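Local coordinates for putative antitoxin VapB45 (Mycobacterium tuberculosis, PDB 5AF3), which is possibly the antitoxin of a type II toxin-antitoxin system, with VapC45 as its cognate toxin, at residues 21-26 with 73-78. Sequence-based numbering, arbitrary orientation.
Sequences AEASRY and VGIAEA
In the putative DNA-binding helix-turn-helix region of the chain, helix 20-27 meets helix 72-86 through one isoleucine, I75, which reaches across to A23 and Y26. The CD1 methyl at the end of I75 does the touching: it lies 3.9 Å from CB of A23 and 4.1 Å from CA of the same residue. CG1 of I75 follows a little behind, 4.2 Å from that CB. CG1 lies roughly anti to the backbone N (chi1 -150°) and CD1 anti to CA (chi2 172°), an extended arm that carries the methyl across to the other helix. Alanine suits the opposing place because its small side chain lets the isoleucine come up to the helix backbone; the CA atoms of A23 and I75 are 6.9 Å apart. Three residues on, about one turn, the flat ring of Y26 offers an apolar edge: I75 CD1 lies there, close to the ring plane and 4.4 Å from CD2, a looser contact. The tyrosine side chain also packs against Y18, Q195 and P196.

Helices 20-27 and 31-38 are joined by a short turn, consistent with the helix-turn-helix assigned to this region, and L34 of the latter touches both A23 and A78. Y18 and L27 also pack on I75, which gives this buried isoleucine an apolar setting that matches its hydrocarbon side chain.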
# COMPACT_ATOMS: atom_id res chain seq x y z
N ALA A 21 11.78 -4.15 10.60
CA ALA A 21 10.34 -3.89 10.67
C ALA A 21 9.94 -2.58 9.96
O ALA A 21 9.00 -2.55 9.14
CB ALA A 21 9.89 -3.86 12.17
N GLU A 22 10.66 -1.50 10.28
CA GLU A 22 10.39 -0.19 9.67
C GLU A 22 10.65 -0.24 8.17
O GLU A 22 9.83 0.21 7.38
CB GLU A 22 11.25 0.92 10.29
CG GLU A 22 10.79 1.39 11.70
CD GLU A 22 11.93 1.95 12.57
OE1 GLU A 22 13.08 2.06 12.05
OE2 GLU A 22 11.68 2.29 13.77
N ALA A 23 11.80 -0.82 7.79
CA ALA A 23 12.20 -0.84 6.38
C ALA A 23 11.21 -1.66 5.57
O ALA A 23 10.89 -1.33 4.43
CB ALA A 23 13.63 -1.37 6.24
N SER A 24 10.68 -2.72 6.18
CA SER A 24 9.68 -3.55 5.49
C SER A 24 8.44 -2.70 5.14
O SER A 24 7.89 -2.83 4.06
CB SER A 24 9.31 -4.74 6.39
OG SER A 24 8.06 -5.28 6.00
N ARG A 25 8.03 -1.82 6.06
CA ARG A 25 6.83 -0.99 5.85
C ARG A 25 7.09 0.08 4.80
O ARG A 25 6.33 0.22 3.83
CB ARG A 25 6.40 -0.33 7.16
CG ARG A 25 5.97 -1.30 8.22
CD ARG A 25 5.46 -0.55 9.42
NE ARG A 25 6.20 -0.98 10.60
CZ ARG A 25 6.89 -0.18 11.41
NH1 ARG A 25 6.90 1.14 11.19
NH2 ARG A 25 7.53 -0.70 12.45
N TYR A 26 8.21 0.79 4.96
CA TYR A 26 8.53 1.88 4.04
C TYR A 26 8.78 1.44 2.60
O TYR A 26 8.39 2.13 1.68
CB TYR A 26 9.72 2.70 4.55
CG TYR A 26 9.68 3.13 6.00
CD1 TYR A 26 8.46 3.33 6.70
CD2 TYR A 26 10.87 3.32 6.70
CE1 TYR A 26 8.46 3.73 8.06
CE2 TYR A 26 10.86 3.72 8.04
CZ TYR A 26 9.65 3.92 8.70
OH TYR A 26 9.71 4.32 10.02
N VAL A 73 22.35 4.19 3.33
CA VAL A 73 22.82 3.50 2.11
C VAL A 73 22.21 2.08 2.00
O VAL A 73 21.90 1.63 0.85
CB VAL A 73 24.39 3.46 1.98
CG1 VAL A 73 25.00 2.57 3.02
CG2 VAL A 73 24.81 3.06 0.53
N GLY A 74 22.07 1.38 3.13
CA GLY A 74 21.48 0.03 3.17
C GLY A 74 20.00 0.01 2.79
O GLY A 74 19.52 -0.92 2.13
N ILE A 75 19.22 0.98 3.27
CA ILE A 75 17.82 1.03 2.85
C ILE A 75 17.69 1.37 1.35
O ILE A 75 16.75 0.91 0.67
CB ILE A 75 16.91 1.95 3.74
CG1 ILE A 75 15.48 1.37 3.73
CG2 ILE A 75 16.91 3.39 3.27
CD1 ILE A 75 14.53 2.05 4.70
N ALA A 76 18.66 2.13 0.83
CA ALA A 76 18.65 2.52 -0.58
C ALA A 76 18.94 1.26 -1.41
O ALA A 76 18.26 1.00 -2.41
CB ALA A 76 19.76 3.61 -0.83
N GLU A 77 19.92 0.47 -0.97
CA GLU A 77 20.24 -0.82 -1.61
C GLU A 77 19.02 -1.78 -1.53
O GLU A 77 18.63 -2.42 -2.51
CB GLU A 77 21.48 -1.42 -0.94
CG GLU A 77 22.74 -0.55 -1.20
CD GLU A 77 23.95 -0.93 -0.37
OE1 GLU A 77 23.76 -1.49 0.73
OE2 GLU A 77 25.09 -0.69 -0.88
N ALA A 78 18.38 -1.83 -0.37
CA ALA A 78 17.16 -2.66 -0.19
C ALA A 78 16.03 -2.19 -1.11
O ALA A 78 15.29 -3.00 -1.67
CB ALA A 78 16.70 -2.69 1.29